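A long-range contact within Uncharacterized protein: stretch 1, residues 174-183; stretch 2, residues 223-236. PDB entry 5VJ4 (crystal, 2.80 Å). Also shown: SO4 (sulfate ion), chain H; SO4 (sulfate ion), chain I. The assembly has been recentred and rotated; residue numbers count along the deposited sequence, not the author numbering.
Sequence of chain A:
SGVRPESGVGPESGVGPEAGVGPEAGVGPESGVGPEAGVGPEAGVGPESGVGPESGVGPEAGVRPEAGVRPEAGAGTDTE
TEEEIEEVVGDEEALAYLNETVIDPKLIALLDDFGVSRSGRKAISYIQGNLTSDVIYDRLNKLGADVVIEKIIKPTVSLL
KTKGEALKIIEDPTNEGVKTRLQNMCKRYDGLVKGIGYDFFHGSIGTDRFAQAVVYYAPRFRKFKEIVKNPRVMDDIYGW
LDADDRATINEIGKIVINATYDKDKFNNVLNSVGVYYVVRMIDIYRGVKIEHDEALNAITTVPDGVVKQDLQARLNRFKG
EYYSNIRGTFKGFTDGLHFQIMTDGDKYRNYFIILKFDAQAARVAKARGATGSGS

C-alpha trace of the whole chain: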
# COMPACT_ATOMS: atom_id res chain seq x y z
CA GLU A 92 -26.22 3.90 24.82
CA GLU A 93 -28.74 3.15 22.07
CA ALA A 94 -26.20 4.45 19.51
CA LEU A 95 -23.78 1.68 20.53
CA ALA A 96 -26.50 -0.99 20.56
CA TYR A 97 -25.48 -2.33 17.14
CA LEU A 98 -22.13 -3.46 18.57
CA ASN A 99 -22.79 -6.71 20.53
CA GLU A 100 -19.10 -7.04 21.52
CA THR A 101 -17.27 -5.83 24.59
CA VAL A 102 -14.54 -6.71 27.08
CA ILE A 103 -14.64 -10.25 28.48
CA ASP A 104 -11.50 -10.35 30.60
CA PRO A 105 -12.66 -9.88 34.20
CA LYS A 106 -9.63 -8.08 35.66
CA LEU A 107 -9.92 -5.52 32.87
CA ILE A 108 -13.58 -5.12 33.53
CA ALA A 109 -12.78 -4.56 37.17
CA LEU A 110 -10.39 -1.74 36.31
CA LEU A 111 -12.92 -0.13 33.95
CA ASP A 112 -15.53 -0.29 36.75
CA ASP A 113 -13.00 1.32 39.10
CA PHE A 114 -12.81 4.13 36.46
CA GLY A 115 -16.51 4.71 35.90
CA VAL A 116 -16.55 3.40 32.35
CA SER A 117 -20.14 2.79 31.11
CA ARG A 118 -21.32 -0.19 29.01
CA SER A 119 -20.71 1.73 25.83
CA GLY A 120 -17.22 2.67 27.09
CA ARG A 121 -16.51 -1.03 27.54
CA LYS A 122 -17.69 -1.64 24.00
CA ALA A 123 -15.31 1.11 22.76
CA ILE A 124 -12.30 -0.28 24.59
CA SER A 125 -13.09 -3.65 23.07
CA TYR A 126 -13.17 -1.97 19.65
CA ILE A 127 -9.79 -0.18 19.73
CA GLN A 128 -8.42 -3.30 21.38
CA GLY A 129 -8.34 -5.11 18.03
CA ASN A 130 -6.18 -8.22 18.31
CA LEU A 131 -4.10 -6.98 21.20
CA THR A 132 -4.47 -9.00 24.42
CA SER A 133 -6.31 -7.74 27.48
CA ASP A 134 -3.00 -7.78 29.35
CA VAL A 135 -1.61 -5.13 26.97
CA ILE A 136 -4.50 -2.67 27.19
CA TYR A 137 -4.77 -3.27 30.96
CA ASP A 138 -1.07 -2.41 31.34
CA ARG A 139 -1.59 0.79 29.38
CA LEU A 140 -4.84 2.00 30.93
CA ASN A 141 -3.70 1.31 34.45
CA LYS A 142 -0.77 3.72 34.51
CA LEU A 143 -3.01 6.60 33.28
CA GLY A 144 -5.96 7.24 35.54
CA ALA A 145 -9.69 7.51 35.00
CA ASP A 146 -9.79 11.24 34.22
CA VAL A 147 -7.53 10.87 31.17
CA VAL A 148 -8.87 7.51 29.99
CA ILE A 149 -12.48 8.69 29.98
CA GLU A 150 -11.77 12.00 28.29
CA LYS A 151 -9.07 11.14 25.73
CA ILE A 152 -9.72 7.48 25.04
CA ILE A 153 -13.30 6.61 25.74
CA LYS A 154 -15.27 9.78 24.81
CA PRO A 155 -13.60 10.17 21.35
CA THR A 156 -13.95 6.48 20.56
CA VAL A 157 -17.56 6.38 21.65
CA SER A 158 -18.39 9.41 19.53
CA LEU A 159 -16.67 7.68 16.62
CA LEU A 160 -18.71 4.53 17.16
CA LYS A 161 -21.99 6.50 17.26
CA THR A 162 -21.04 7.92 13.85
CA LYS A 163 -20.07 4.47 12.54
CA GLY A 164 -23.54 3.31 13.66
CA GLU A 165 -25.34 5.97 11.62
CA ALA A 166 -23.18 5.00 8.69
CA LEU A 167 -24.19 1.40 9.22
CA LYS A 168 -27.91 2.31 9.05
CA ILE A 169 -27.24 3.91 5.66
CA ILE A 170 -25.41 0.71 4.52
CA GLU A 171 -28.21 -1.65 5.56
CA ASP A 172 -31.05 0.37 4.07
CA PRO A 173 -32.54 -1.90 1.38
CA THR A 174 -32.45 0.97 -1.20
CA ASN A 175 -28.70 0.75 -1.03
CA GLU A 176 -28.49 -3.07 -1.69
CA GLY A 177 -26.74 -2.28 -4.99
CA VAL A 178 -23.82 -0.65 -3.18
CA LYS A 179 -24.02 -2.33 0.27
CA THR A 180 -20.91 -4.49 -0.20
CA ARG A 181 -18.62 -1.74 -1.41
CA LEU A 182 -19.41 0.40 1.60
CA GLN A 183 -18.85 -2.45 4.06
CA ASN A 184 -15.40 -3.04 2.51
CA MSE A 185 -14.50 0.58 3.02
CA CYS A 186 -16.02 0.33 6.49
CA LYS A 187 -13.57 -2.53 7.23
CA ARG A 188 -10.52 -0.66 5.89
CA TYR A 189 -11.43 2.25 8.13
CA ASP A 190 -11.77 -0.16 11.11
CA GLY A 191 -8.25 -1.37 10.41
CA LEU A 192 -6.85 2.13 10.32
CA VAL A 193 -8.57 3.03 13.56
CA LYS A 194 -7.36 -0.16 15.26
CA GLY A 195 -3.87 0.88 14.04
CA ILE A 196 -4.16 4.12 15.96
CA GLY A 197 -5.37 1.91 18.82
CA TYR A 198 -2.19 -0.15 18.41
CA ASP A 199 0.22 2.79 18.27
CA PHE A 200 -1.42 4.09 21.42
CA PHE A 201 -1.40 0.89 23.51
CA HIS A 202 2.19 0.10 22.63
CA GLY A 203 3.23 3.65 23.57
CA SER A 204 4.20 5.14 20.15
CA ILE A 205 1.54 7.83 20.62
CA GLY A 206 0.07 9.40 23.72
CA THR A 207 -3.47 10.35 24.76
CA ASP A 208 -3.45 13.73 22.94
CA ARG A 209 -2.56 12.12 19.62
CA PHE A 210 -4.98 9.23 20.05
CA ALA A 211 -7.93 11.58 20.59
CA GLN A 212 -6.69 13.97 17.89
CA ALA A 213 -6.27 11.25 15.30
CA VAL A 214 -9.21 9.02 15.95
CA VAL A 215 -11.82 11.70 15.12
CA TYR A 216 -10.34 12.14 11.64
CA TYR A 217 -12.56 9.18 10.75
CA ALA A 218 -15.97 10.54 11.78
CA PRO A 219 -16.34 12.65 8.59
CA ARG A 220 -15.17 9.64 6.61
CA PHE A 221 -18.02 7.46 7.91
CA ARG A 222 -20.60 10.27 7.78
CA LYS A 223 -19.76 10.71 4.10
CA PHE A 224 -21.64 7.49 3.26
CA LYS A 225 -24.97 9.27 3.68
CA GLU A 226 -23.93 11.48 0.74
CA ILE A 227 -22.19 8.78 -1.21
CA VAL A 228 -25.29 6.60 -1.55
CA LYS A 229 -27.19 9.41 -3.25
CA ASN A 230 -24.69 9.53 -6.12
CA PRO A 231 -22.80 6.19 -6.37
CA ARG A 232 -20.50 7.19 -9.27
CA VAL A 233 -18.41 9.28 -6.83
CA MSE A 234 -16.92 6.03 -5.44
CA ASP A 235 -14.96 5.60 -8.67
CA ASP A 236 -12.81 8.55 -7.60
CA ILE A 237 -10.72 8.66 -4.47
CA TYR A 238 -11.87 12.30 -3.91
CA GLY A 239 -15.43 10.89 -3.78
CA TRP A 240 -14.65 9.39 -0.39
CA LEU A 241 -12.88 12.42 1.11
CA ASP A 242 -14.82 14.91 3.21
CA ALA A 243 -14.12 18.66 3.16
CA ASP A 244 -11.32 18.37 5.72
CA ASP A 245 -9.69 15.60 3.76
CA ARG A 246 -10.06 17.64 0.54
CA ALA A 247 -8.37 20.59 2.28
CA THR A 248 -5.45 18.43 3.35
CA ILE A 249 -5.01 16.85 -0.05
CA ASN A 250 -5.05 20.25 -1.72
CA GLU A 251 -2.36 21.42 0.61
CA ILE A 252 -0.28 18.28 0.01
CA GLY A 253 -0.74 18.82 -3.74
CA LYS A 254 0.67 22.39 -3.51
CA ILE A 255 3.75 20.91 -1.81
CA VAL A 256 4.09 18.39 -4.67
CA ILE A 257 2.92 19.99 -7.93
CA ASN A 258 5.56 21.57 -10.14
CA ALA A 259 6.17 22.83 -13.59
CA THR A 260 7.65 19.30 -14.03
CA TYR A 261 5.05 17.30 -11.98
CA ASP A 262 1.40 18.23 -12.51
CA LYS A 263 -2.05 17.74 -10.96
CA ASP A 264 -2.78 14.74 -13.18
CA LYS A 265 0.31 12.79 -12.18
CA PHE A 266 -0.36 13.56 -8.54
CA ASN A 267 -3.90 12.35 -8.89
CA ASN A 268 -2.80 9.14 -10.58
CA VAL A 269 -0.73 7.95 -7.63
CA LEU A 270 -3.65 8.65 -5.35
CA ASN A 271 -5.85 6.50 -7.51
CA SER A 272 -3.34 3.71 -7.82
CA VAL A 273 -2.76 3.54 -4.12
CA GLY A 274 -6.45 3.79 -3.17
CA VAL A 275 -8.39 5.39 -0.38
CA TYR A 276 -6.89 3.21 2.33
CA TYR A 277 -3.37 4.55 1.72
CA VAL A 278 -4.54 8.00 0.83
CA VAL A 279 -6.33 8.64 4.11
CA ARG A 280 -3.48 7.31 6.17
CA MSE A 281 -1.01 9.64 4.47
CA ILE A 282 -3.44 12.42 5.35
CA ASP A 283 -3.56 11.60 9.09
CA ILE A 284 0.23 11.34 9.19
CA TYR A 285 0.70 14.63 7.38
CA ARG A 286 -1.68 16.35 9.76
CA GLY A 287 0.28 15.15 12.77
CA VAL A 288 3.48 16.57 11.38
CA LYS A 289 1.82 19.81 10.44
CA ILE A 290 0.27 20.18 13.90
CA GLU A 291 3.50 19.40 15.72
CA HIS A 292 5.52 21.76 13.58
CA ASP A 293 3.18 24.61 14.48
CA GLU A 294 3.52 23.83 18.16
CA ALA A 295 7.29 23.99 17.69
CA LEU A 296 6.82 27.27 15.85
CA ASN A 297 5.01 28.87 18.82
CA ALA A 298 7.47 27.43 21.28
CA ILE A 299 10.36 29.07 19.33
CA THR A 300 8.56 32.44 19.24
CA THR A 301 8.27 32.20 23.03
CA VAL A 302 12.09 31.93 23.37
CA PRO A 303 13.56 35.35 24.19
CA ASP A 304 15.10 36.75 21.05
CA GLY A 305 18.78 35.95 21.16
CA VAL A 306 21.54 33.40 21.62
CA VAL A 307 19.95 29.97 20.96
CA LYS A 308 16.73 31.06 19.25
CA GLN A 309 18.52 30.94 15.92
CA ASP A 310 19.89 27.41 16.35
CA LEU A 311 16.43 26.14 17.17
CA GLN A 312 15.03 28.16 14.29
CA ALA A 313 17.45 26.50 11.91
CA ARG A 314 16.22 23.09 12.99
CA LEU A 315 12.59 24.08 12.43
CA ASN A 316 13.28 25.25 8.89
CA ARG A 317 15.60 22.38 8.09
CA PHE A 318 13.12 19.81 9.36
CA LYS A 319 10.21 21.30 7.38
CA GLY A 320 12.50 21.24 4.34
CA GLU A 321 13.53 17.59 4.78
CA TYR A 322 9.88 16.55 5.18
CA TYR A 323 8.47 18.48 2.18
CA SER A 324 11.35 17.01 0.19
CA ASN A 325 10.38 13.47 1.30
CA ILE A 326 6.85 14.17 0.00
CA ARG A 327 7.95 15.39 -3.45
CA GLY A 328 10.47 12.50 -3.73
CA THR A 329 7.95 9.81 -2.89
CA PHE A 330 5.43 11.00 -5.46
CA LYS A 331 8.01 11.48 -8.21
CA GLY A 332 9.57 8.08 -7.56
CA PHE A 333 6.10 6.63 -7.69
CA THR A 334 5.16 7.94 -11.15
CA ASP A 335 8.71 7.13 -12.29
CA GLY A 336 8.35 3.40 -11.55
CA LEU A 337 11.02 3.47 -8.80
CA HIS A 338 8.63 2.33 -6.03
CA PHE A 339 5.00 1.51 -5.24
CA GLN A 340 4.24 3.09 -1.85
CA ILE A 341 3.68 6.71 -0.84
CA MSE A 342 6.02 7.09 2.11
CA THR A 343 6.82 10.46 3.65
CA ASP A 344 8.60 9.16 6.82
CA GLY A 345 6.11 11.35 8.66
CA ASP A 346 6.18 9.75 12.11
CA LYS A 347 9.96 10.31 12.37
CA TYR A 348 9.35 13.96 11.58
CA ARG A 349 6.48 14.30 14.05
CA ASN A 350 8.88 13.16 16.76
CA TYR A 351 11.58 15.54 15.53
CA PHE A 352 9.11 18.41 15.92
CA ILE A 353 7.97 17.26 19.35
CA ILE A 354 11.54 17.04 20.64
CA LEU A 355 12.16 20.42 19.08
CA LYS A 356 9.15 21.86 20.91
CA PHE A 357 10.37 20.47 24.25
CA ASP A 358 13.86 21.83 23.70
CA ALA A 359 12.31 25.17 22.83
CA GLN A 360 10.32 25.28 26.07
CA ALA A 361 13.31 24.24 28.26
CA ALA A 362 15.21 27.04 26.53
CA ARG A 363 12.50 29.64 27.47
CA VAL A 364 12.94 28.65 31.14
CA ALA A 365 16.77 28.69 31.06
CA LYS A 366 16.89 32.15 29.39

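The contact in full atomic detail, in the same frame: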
# COMPACT_ATOMS: atom_id res chain seq x y z
N THR A 174 -32.72 0.13 -0.01
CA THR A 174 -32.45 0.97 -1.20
C THR A 174 -31.01 0.82 -1.68
O THR A 174 -30.73 0.75 -2.88
CB THR A 174 -32.66 2.47 -0.92
OG1 THR A 174 -34.01 2.69 -0.52
CG2 THR A 174 -32.33 3.33 -2.16
N ASN A 175 -30.10 0.76 -0.73
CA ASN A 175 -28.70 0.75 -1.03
C ASN A 175 -28.11 -0.66 -1.23
O ASN A 175 -26.88 -0.80 -1.24
CB ASN A 175 -27.95 1.58 0.02
CG ASN A 175 -28.54 2.99 0.19
OD1 ASN A 175 -28.70 3.72 -0.79
ND2 ASN A 175 -28.83 3.37 1.43
N GLU A 176 -28.96 -1.68 -1.40
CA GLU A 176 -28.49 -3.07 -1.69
C GLU A 176 -27.39 -3.07 -2.75
O GLU A 176 -26.32 -3.65 -2.54
CB GLU A 176 -29.62 -4.02 -2.12
N GLY A 177 -27.63 -2.33 -3.83
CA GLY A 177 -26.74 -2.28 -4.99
C GLY A 177 -25.32 -1.89 -4.67
O GLY A 177 -24.39 -2.29 -5.38
N VAL A 178 -25.15 -1.13 -3.59
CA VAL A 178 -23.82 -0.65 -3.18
C VAL A 178 -23.38 -1.14 -1.79
O VAL A 178 -22.26 -0.85 -1.36
CB VAL A 178 -23.69 0.89 -3.26
CG1 VAL A 178 -23.78 1.38 -4.71
CG2 VAL A 178 -24.71 1.60 -2.35
N LYS A 179 -24.27 -1.85 -1.10
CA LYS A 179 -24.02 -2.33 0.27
C LYS A 179 -22.59 -2.84 0.48
O LYS A 179 -21.83 -2.29 1.30
CB LYS A 179 -25.04 -3.43 0.63
CG LYS A 179 -25.04 -3.85 2.09
CD LYS A 179 -25.70 -5.21 2.28
CE LYS A 179 -26.09 -5.45 3.74
NZ LYS A 179 -26.34 -6.90 3.96
N THR A 180 -22.21 -3.85 -0.30
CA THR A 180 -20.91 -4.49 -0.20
C THR A 180 -19.78 -3.48 -0.20
O THR A 180 -18.96 -3.47 0.73
CB THR A 180 -20.70 -5.55 -1.31
OG1 THR A 180 -21.58 -6.65 -1.08
CG2 THR A 180 -19.31 -6.11 -1.29
N ARG A 181 -19.76 -2.62 -1.21
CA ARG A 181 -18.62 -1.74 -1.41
C ARG A 181 -18.40 -0.81 -0.24
O ARG A 181 -17.24 -0.47 0.08
CB ARG A 181 -18.77 -0.91 -2.68
CG ARG A 181 -17.44 -0.62 -3.35
CD ARG A 181 -17.66 -0.06 -4.71
NE ARG A 181 -16.45 0.56 -5.25
CZ ARG A 181 -16.45 1.43 -6.25
NH1 ARG A 181 -17.59 1.80 -6.83
NH2 ARG A 181 -15.30 1.91 -6.69
N LEU A 182 -19.51 -0.41 0.40
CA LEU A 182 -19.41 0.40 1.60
C LEU A 182 -18.85 -0.38 2.78
O LEU A 182 -17.95 0.11 3.47
CB LEU A 182 -20.73 1.07 1.92
CG LEU A 182 -21.20 2.09 0.88
CD1 LEU A 182 -22.55 2.63 1.31
CD2 LEU A 182 -20.23 3.25 0.67
N GLN A 183 -19.35 -1.59 2.99
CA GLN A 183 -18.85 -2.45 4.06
C GLN A 183 -17.33 -2.62 3.93
O GLN A 183 -16.61 -2.44 4.92
CB GLN A 183 -19.53 -3.80 4.04
CG GLN A 183 -20.98 -3.75 4.49
CD GLN A 183 -21.69 -5.08 4.29
OE1 GLN A 183 -21.37 -5.84 3.37
NE2 GLN A 183 -22.67 -5.36 5.14
N LYS A 223 -19.75 10.48 5.53
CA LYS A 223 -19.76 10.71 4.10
C LYS A 223 -20.61 9.68 3.34
O LYS A 223 -21.07 9.95 2.23
CB LYS A 223 -18.31 10.78 3.58
CG LYS A 223 -18.10 11.37 2.19
CD LYS A 223 -18.50 12.84 2.13
CE LYS A 223 -17.83 13.58 0.98
NZ LYS A 223 -17.96 12.94 -0.35
N PHE A 224 -20.86 8.53 3.94
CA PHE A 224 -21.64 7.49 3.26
C PHE A 224 -23.02 7.98 2.86
O PHE A 224 -23.45 7.77 1.72
CB PHE A 224 -21.74 6.23 4.12
CG PHE A 224 -20.47 5.47 4.23
CD1 PHE A 224 -19.23 6.08 3.97
CD2 PHE A 224 -20.48 4.15 4.63
CE1 PHE A 224 -18.05 5.37 4.08
CE2 PHE A 224 -19.30 3.44 4.76
CZ PHE A 224 -18.08 4.06 4.50
N LYS A 225 -23.67 8.63 3.82
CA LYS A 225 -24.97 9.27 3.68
C LYS A 225 -25.04 10.03 2.34
O LYS A 225 -26.02 9.88 1.60
CB LYS A 225 -25.16 10.20 4.88
CG LYS A 225 -26.55 10.80 5.12
CD LYS A 225 -26.51 11.91 6.19
CE LYS A 225 -25.27 12.80 6.06
NZ LYS A 225 -25.12 13.83 7.13
N GLU A 226 -23.99 10.77 2.01
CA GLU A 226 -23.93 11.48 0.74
C GLU A 226 -23.58 10.55 -0.40
O GLU A 226 -24.11 10.67 -1.48
CB GLU A 226 -22.92 12.62 0.80
CG GLU A 226 -23.32 13.70 1.80
CD GLU A 226 -24.43 14.61 1.28
OE1 GLU A 226 -25.55 14.58 1.83
OE2 GLU A 226 -24.17 15.37 0.32
N ILE A 227 -22.68 9.62 -0.14
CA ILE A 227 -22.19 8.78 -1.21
C ILE A 227 -23.28 7.93 -1.85
O ILE A 227 -23.30 7.75 -3.08
CB ILE A 227 -21.02 7.92 -0.72
CG1 ILE A 227 -19.80 8.82 -0.54
CG2 ILE A 227 -20.64 6.90 -1.76
CD1 ILE A 227 -18.60 8.13 0.05
N VAL A 228 -24.20 7.43 -1.03
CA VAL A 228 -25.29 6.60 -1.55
C VAL A 228 -26.19 7.30 -2.55
O VAL A 228 -26.68 6.68 -3.47
CB VAL A 228 -26.16 5.97 -0.45
CG1 VAL A 228 -25.28 5.09 0.42
CG2 VAL A 228 -26.89 7.01 0.40
N LYS A 229 -26.37 8.60 -2.37
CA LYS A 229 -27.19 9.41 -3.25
C LYS A 229 -26.61 9.48 -4.66
O LYS A 229 -27.36 9.49 -5.63
CB LYS A 229 -27.38 10.78 -2.63
CG LYS A 229 -27.87 10.64 -1.19
CD LYS A 229 -28.44 11.91 -0.58
CE LYS A 229 -27.39 13.00 -0.36
NZ LYS A 229 -27.90 14.07 0.55
N ASN A 230 -25.29 9.49 -4.80
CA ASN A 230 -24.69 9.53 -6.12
C ASN A 230 -23.53 8.57 -6.30
O ASN A 230 -22.40 9.00 -6.44
CB ASN A 230 -24.20 10.94 -6.40
CG ASN A 230 -25.32 11.87 -6.68
OD1 ASN A 230 -25.70 12.66 -5.82
ND2 ASN A 230 -25.89 11.77 -7.88
N PRO A 231 -23.80 7.27 -6.34
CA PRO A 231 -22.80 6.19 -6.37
C PRO A 231 -21.61 6.25 -7.33
O PRO A 231 -20.66 5.51 -7.15
CB PRO A 231 -23.65 4.96 -6.66
CG PRO A 231 -24.94 5.27 -5.97
CD PRO A 231 -25.18 6.72 -6.26
N ARG A 232 -21.64 7.09 -8.35
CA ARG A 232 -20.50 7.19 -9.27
C ARG A 232 -19.27 7.79 -8.58
O ARG A 232 -18.14 7.47 -8.96
CB ARG A 232 -20.88 8.03 -10.49
CG ARG A 232 -21.59 9.31 -10.12
CD ARG A 232 -22.11 9.99 -11.34
NE ARG A 232 -22.99 11.11 -11.00
CZ ARG A 232 -22.63 12.38 -11.11
NH1 ARG A 232 -23.50 13.34 -10.81
NH2 ARG A 232 -21.40 12.69 -11.53
N VAL A 233 -19.50 8.63 -7.56
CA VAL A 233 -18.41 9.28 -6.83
C VAL A 233 -17.38 8.30 -6.30
O VAL A 233 -16.18 8.60 -6.34
CB VAL A 233 -18.91 10.23 -5.75
CG1 VAL A 233 -19.85 11.24 -6.39
CG2 VAL A 233 -19.67 9.50 -4.68
N MSE A 234 -17.83 7.11 -5.89
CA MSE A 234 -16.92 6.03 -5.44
C MSE A 234 -15.82 5.67 -6.41
O MSE A 234 -14.76 5.20 -5.98
CB MSE A 234 -17.66 4.74 -5.09
CG MSE A 234 -18.93 5.06 -4.33
SE MSE A 234 -19.66 3.38 -3.58
CE MSE A 234 -21.55 3.95 -3.58
N ASP A 235 -16.01 5.91 -7.70
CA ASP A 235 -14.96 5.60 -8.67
C ASP A 235 -13.81 6.63 -8.66
O ASP A 235 -12.88 6.53 -9.45
CB ASP A 235 -15.54 5.44 -10.08
CG ASP A 235 -16.46 4.22 -10.22
OD1 ASP A 235 -16.29 3.25 -9.45
OD2 ASP A 235 -17.34 4.24 -11.11
N ASP A 236 -13.89 7.62 -7.77
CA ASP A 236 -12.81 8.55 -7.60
C ASP A 236 -12.44 8.59 -6.13
O ASP A 236 -13.31 8.63 -5.26
CB ASP A 236 -13.23 9.95 -8.07
CG ASP A 236 -12.04 10.86 -8.40
OD1 ASP A 236 -10.92 10.37 -8.69
OD2 ASP A 236 -12.26 12.08 -8.39
S SO4 H . -24.88 7.62 -10.15
O1 SO4 H . -25.76 8.82 -10.33
O2 SO4 H . -23.97 7.96 -9.06
O3 SO4 H . -24.12 7.26 -11.38
O4 SO4 H . -25.60 6.39 -9.79
S SO4 I . -12.14 -0.02 -6.47
O1 SO4 I . -12.68 1.35 -6.58
O2 SO4 I . -10.67 0.14 -6.59
O3 SO4 I . -12.53 -0.66 -5.15
O4 SO4 I . -12.65 -0.76 -7.66

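Two segments whose touching residues are at least 42 apart in sequence meet through a small apolar patch with a charged clasp at one end, burying 513 Å² in total. Helix 176-183 runs against helix 224-229 with their N-to-C directions 139° apart and their axes no closer than 11.0 Å, so side chains fill the gap. Beyond the second helix the chain turns through Pro231 into a 3-10 segment, 233-235, that reaches the same face of the first helix. CA atoms pair as Asn175 with Val228, Leu182 with Phe224 and Arg181 with Met234.

Leu182, buried, is the hub of the apolar patch. Its CD2 lies over the face of the Phe224 ring, 4.1 Å from the centroid and 11° off the normal, a CH-pi contact; Leu182 CD1 packs 3.8 Å from Val228 CG1, and CD2 lies 4.3 Å from Met234 SE. Met234 is selenomethionine, and its CE comes within 3.6 Å of Val178 CG1. The same Val178 CG1 also meets Pro231 CB at 4.1 Å, so this valine bridges to the turn as well as to the 3-10 segment. These are contacts between apolar side chains, with no hydrogen bond among them.

The polar bonding across the stretches belongs to Arg181. Arg181 NH1 and NH2 both donate to one carboxylate oxygen, Asp235 OD1, at 3.3 Å and 3.2 Å, forming a forked salt bridge in which opposite charges reinforce two fairly long hydrogen bonds. Arg181 NH2 also donates to O1 of the chain I sulfate at 2.7 Å; that anion, probably from the crystallisation liquor, and Asp235 OD1 both lie at the edge of the guanidinium, near its plane, where its N-H groups point. Met234 CB instead covers one face of the guanidinium. Arg181 NH2 is also 3.4 Å from Met234 O, but the angle is too poor for a hydrogen bond.

Asn175 OD1 approaches Val228 CB at 3.4 Å and finds no hydrogen-bond donor there; Asn175 ND2 is satisfied elsewhere in the structure. Within stretch 2, Lys229 NZ donates to Glu226 OE1 at 2.7 Å, a salt bridge outside the contact. Backbone groups are largely engaged locally: Gln183 N donates to Lys179 O at 3.1 Å, Val228 N to Phe224 O at 2.9 Å, and Asp235 N to Arg232 O at 2.9 Å. Arg232 N, at the turn, donates instead to O2 of the chain H sulfate at 2.6 Å.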